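Local coordinates for protein minor fimbrium tip subunit Mfa3 (Porphyromonas gingivalis ATCC 33277, PDB 5NF4) that forms part of the tip of minor fimbriae, the filamentous pili that mediate biofilm formation and adhesion to host cells and other oral bacteria, at residues Arg194-Glu205 with Arg322-Leu333. Sequence-based numbering, arbitrary orientation.
Sequences RVVAKLDVNIVE and RNRHYIYRIKTL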
loop_
_atom_site.group_PDB
_atom_site.type_symbol
_atom_site.label_atom_id
_atom_site.label_comp_id
_atom_site.label_asym_id
_atom_site.label_seq_id
_atom_site.Cartn_x
_atom_site.Cartn_y
_atom_site.Cartn_z
ATOM N N ARG A 194 -3.784 0.113 2.427
ATOM C CA ARG A 194 -3.310 -0.885 1.469
ATOM C C ARG A 194 -1.795 -1.044 1.601
ATOM O O ARG A 194 -1.110 -0.085 1.966
ATOM C CB ARG A 194 -3.670 -0.476 0.030
ATOM C CG ARG A 194 -5.175 -0.309 -0.189
ATOM C CD ARG A 194 -5.470 0.460 -1.463
ATOM N NE ARG A 194 -6.887 0.827 -1.587
ATOM C CZ ARG A 194 -7.424 1.943 -1.108
ATOM N NH1 ARG A 194 -6.682 2.819 -0.447
ATOM N NH2 ARG A 194 -8.721 2.170 -1.276
ATOM N N VAL A 195 -1.294 -2.240 1.271
ATOM C CA VAL A 195 0.143 -2.552 1.354
ATOM C C VAL A 195 0.873 -2.141 0.071
ATOM O O VAL A 195 2.106 -2.215 0.020
ATOM C CB VAL A 195 0.377 -4.068 1.637
ATOM C CG1 VAL A 195 -0.314 -4.447 2.952
ATOM C CG2 VAL A 195 -0.114 -4.939 0.474
ATOM N N VAL A 196 0.105 -1.726 -0.944
ATOM C CA VAL A 196 0.662 -1.320 -2.238
ATOM C C VAL A 196 0.461 0.177 -2.450
ATOM O O VAL A 196 -0.387 0.804 -1.792
ATOM C CB VAL A 196 0.020 -2.097 -3.437
ATOM C CG1 VAL A 196 0.383 -3.591 -3.387
ATOM C CG2 VAL A 196 -1.477 -1.940 -3.474
ATOM N N ALA A 197 1.261 0.718 -3.363
ATOM C CA ALA A 197 1.093 2.054 -3.928
ATOM C C ALA A 197 0.435 1.937 -5.313
ATOM O O ALA A 197 0.469 0.875 -5.920
ATOM C CB ALA A 197 2.459 2.774 -4.038
ATOM N N LYS A 198 -0.168 3.022 -5.787
ATOM C CA LYS A 198 -0.796 3.058 -7.105
ATOM C C LYS A 198 0.034 3.934 -8.021
ATOM O O LYS A 198 0.342 5.086 -7.685
ATOM C CB LYS A 198 -2.220 3.572 -6.974
ATOM C CG LYS A 198 -3.011 3.736 -8.261
ATOM C CD LYS A 198 -4.436 4.195 -7.959
ATOM C CE LYS A 198 -5.257 4.372 -9.212
ATOM N NZ LYS A 198 -6.691 4.593 -8.899
ATOM N N LEU A 199 0.385 3.380 -9.183
ATOM C CA LEU A 199 1.127 4.108 -10.185
ATOM C C LEU A 199 0.165 4.456 -11.300
ATOM O O LEU A 199 -0.518 3.585 -11.827
ATOM C CB LEU A 199 2.290 3.272 -10.715
ATOM C CG LEU A 199 3.068 3.869 -11.892
ATOM C CD1 LEU A 199 3.808 5.156 -11.478
ATOM C CD2 LEU A 199 4.043 2.853 -12.430
ATOM N N ASP A 200 0.116 5.741 -11.636
ATOM C CA ASP A 200 -0.929 6.313 -12.449
ATOM C C ASP A 200 -0.275 7.155 -13.540
ATOM O O ASP A 200 0.144 8.270 -13.277
ATOM C CB ASP A 200 -1.838 7.158 -11.539
ATOM C CG ASP A 200 -3.123 7.582 -12.186
ATOM O OD1 ASP A 200 -3.209 7.630 -13.433
ATOM O OD2 ASP A 200 -4.070 7.895 -11.417
ATOM N N VAL A 201 -0.151 6.610 -14.749
ATOM C CA VAL A 201 0.543 7.294 -15.845
ATOM C C VAL A 201 -0.429 7.744 -16.941
ATOM O O VAL A 201 -1.152 6.951 -17.549
ATOM C CB VAL A 201 1.644 6.381 -16.436
ATOM C CG1 VAL A 201 2.352 7.057 -17.587
ATOM C CG2 VAL A 201 2.660 6.007 -15.358
ATOM N N ASN A 202 -0.432 9.052 -17.179
ATOM C CA ASN A 202 -1.365 9.676 -18.082
ATOM C C ASN A 202 -0.667 10.368 -19.243
ATOM O O ASN A 202 0.182 11.239 -19.037
ATOM C CB ASN A 202 -2.223 10.682 -17.317
ATOM C CG ASN A 202 -3.026 10.025 -16.186
ATOM O OD1 ASN A 202 -4.174 9.626 -16.381
ATOM N ND2 ASN A 202 -2.411 9.880 -15.032
ATOM N N ILE A 203 -0.993 9.952 -20.461
ATOM C CA ILE A 203 -0.385 10.548 -21.651
ATOM C C ILE A 203 -1.283 11.668 -22.128
ATOM O O ILE A 203 -2.269 11.461 -22.849
ATOM C CB ILE A 203 -0.162 9.501 -22.780
ATOM C CG1 ILE A 203 0.448 8.217 -22.213
ATOM C CG2 ILE A 203 0.667 10.092 -23.907
ATOM C CD1 ILE A 203 1.680 8.393 -21.355
ATOM N N VAL A 204 -0.929 12.880 -21.731
ATOM C CA VAL A 204 -1.728 14.047 -22.085
ATOM C C VAL A 204 -1.583 14.449 -23.567
ATOM O O VAL A 204 -2.465 15.058 -24.155
ATOM C CB VAL A 204 -1.355 15.216 -21.159
ATOM C CG1 VAL A 204 -1.589 14.830 -19.716
ATOM C CG2 VAL A 204 0.082 15.585 -21.327
ATOM N N GLU A 205 -0.461 14.068 -24.166
ATOM C CA GLU A 205 -0.192 14.384 -25.543
ATOM C C GLU A 205 0.775 13.352 -26.137
ATOM O O GLU A 205 1.678 12.888 -25.441
ATOM C CB GLU A 205 0.342 15.821 -25.603
ATOM C CG GLU A 205 1.291 16.188 -26.669
ATOM C CD GLU A 205 1.643 17.675 -26.585
ATOM O OE1 GLU A 205 1.067 18.387 -25.716
ATOM O OE2 GLU A 205 2.494 18.119 -27.376
ATOM N N ARG A 322 3.495 2.761 1.001
ATOM C CA ARG A 322 2.188 2.125 0.863
ATOM C C ARG A 322 1.049 3.139 0.838
ATOM O O ARG A 322 1.104 4.181 1.500
ATOM C CB ARG A 322 1.945 1.146 2.006
ATOM C CG ARG A 322 1.805 1.819 3.361
ATOM C CD ARG A 322 1.757 0.805 4.528
ATOM N NE ARG A 322 2.980 0.011 4.554
ATOM C CZ ARG A 322 3.036 -1.303 4.707
ATOM N NH1 ARG A 322 1.917 -2.008 4.933
ATOM N NH2 ARG A 322 4.222 -1.908 4.628
ATOM N N ASN A 323 0.005 2.802 0.099
ATOM C CA ASN A 323 -1.256 3.513 0.116
ATOM C C ASN A 323 -1.117 4.962 -0.350
ATOM O O ASN A 323 -1.930 5.811 -0.013
ATOM C CB ASN A 323 -1.878 3.454 1.515
ATOM C CG ASN A 323 -3.412 3.410 1.480
ATOM O OD1 ASN A 323 -4.015 2.649 0.730
ATOM N ND2 ASN A 323 -4.039 4.235 2.303
ATOM N N ARG A 324 -0.097 5.224 -1.162
ATOM C CA ARG A 324 0.036 6.527 -1.788
ATOM C C ARG A 324 -0.199 6.367 -3.291
ATOM O O ARG A 324 -0.085 5.267 -3.846
ATOM C CB ARG A 324 1.413 7.137 -1.528
ATOM C CG ARG A 324 1.725 7.348 -0.031
ATOM C CD ARG A 324 0.856 8.409 0.631
ATOM N NE ARG A 324 1.106 9.781 0.177
ATOM C CZ ARG A 324 2.206 10.489 0.438
ATOM N NH1 ARG A 324 3.214 9.964 1.135
ATOM N NH2 ARG A 324 2.309 11.730 -0.020
ATOM N N HIS A 325 -0.513 7.481 -3.920
ATOM C CA HIS A 325 -0.889 7.520 -5.337
ATOM C C HIS A 325 0.120 8.390 -6.091
ATOM O O HIS A 325 0.208 9.602 -5.846
ATOM C CB HIS A 325 -2.318 8.061 -5.394
ATOM C CG HIS A 325 -2.979 8.034 -6.741
ATOM N ND1 HIS A 325 -4.223 8.601 -6.947
ATOM C CD2 HIS A 325 -2.592 7.532 -7.940
ATOM C CE1 HIS A 325 -4.573 8.447 -8.212
ATOM N NE2 HIS A 325 -3.603 7.803 -8.836
ATOM N N TYR A 326 0.870 7.757 -7.001
ATOM C CA TYR A 326 1.926 8.375 -7.787
ATOM C C TYR A 326 1.373 8.656 -9.178
ATOM O O TYR A 326 1.045 7.730 -9.932
ATOM C CB TYR A 326 3.164 7.461 -7.847
ATOM C CG TYR A 326 3.809 7.268 -6.488
ATOM C CD1 TYR A 326 3.264 6.379 -5.568
ATOM C CD2 TYR A 326 4.918 8.011 -6.106
ATOM C CE1 TYR A 326 3.812 6.229 -4.280
ATOM C CE2 TYR A 326 5.495 7.858 -4.822
ATOM C CZ TYR A 326 4.922 6.964 -3.918
ATOM O OH TYR A 326 5.435 6.825 -2.626
ATOM N N ILE A 327 1.240 9.942 -9.490
ATOM C CA ILE A 327 0.544 10.381 -10.696
ATOM C C ILE A 327 1.506 11.098 -11.635
ATOM O O ILE A 327 2.140 12.089 -11.269
ATOM C CB ILE A 327 -0.647 11.305 -10.342
ATOM C CG1 ILE A 327 -1.601 10.582 -9.383
ATOM C CG2 ILE A 327 -1.407 11.735 -11.606
ATOM C CD1 ILE A 327 -2.585 11.502 -8.683
ATOM N N TYR A 328 1.608 10.577 -12.858
ATOM C CA TYR A 328 2.441 11.167 -13.895
ATOM C C TYR A 328 1.599 11.643 -15.058
ATOM O O TYR A 328 0.630 10.989 -15.479
ATOM C CB TYR A 328 3.498 10.147 -14.374
ATOM C CG TYR A 328 4.465 9.846 -13.267
ATOM C CD1 TYR A 328 4.166 8.891 -12.308
ATOM C CD2 TYR A 328 5.652 10.563 -13.136
ATOM C CE1 TYR A 328 5.035 8.630 -11.271
ATOM C CE2 TYR A 328 6.526 10.313 -12.088
ATOM C CZ TYR A 328 6.216 9.339 -11.171
ATOM O OH TYR A 328 7.069 9.108 -10.122
ATOM N N ARG A 329 1.952 12.831 -15.540
ATOM C CA ARG A 329 1.343 13.414 -16.718
ATOM C C ARG A 329 2.481 13.562 -17.708
ATOM O O ARG A 329 3.444 14.289 -17.457
ATOM C CB ARG A 329 0.657 14.753 -16.379
ATOM C CG ARG A 329 -0.358 14.555 -15.254
ATOM C CD ARG A 329 -0.916 15.829 -14.702
ATOM N NE ARG A 329 0.034 16.658 -13.957
ATOM C CZ ARG A 329 0.530 16.380 -12.754
ATOM N NH1 ARG A 329 0.240 15.242 -12.130
ATOM N NH2 ARG A 329 1.358 17.246 -12.186
ATOM N N ILE A 330 2.375 12.829 -18.810
ATOM C CA ILE A 330 3.465 12.729 -19.787
ATOM C C ILE A 330 3.091 13.212 -21.188
ATOM O O ILE A 330 2.022 12.887 -21.708
ATOM C CB ILE A 330 3.951 11.277 -19.887
ATOM C CG1 ILE A 330 4.413 10.782 -18.521
ATOM C CG2 ILE A 330 5.092 11.172 -20.952
ATOM C CD1 ILE A 330 4.718 9.329 -18.492
ATOM N N LYS A 331 3.982 14.011 -21.785
ATOM C CA LYS A 331 3.866 14.434 -23.185
ATOM C C LYS A 331 4.930 13.700 -23.982
ATOM O O LYS A 331 6.112 13.804 -23.668
ATOM C CB LYS A 331 4.054 15.946 -23.351
ATOM C CG LYS A 331 3.010 16.803 -22.667
ATOM C CD LYS A 331 3.302 18.285 -22.867
ATOM C CE LYS A 331 2.318 19.177 -22.104
ATOM N NZ LYS A 331 2.550 20.638 -22.395
ATOM N N THR A 332 4.505 12.959 -25.001
ATOM C CA THR A 332 5.417 12.226 -25.878
ATOM C C THR A 332 5.634 13.001 -27.163
ATOM O O THR A 332 4.755 13.077 -28.024
ATOM C CB THR A 332 4.881 10.837 -26.208
ATOM O OG1 THR A 332 4.396 10.229 -25.011
ATOM C CG2 THR A 332 5.967 9.975 -26.798
ATOM N N LEU A 333 6.806 13.607 -27.271
ATOM C CA LEU A 333 7.152 14.379 -28.446
ATOM C C LEU A 333 8.093 13.529 -29.282
ATOM O O LEU A 333 8.514 12.466 -28.831
ATOM C CB LEU A 333 7.767 15.713 -28.026
ATOM C CG LEU A 333 6.963 16.369 -26.895
ATOM C CD1 LEU A 333 7.616 17.658 -26.452
ATOM C CD2 LEU A 333 5.518 16.610 -27.348
#
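K198 and H325 are paired on neighbouring parallel strands, 196-205 and 324-332, their side chains lying side by side on the same face, an example of how one parallel pair carries a polar and an apolar face. Backbone bonds run back and forth from N323 N with V196 O to V204 N with I330 O. A beta bulge between I203 and E205 then shifts the register by one residue, and T332 N is taken by E205 O. Strand 248-254 flanks 196-205 on its other side, as in the backbone bonding of L199 with G251, and 337-345 pairs antiparallel with 324-332, so the parallel pair lies among largely antiparallel strands.

On the polar face, with CG anti to the backbone N (chi1 -173°), H325 NE2 donates a hydrogen bond to D200 OD2 (2.6 Å), on the anti lone pair and close to the ring plane. The extended chain of K198 lays CD over one ring face in a CH-pi contact, 4.0 Å from the H325 centroid, and I327 CG1 lies over the opposite face. N202 ND2 reaches D200 OD1 from above the carboxylate plane at 2.9 Å and also donates to Y328 O. Q248 bonds to D200 OD1 as well, and K198 NZ ends in a salt bridge with E66.

On the other face, L199 CD1 sits 3.7 Å from Y328 CE1, and V201 CG1 presses against I330 CD1 at a tight 3.4 Å.

Where strand 324-332 is about to begin, N323 OD1 accepts a hydrogen bond from R194 NH1 (2.9 Å) at the edge of the guanidinium; D67 forms a salt bridge with the same arginine. Gripped at both oxygens, the D200 carboxylate is fixed in rotation and would be expected to favour a doubly protonated, cationic H325, an effect the nearby K198 ammonium would oppose.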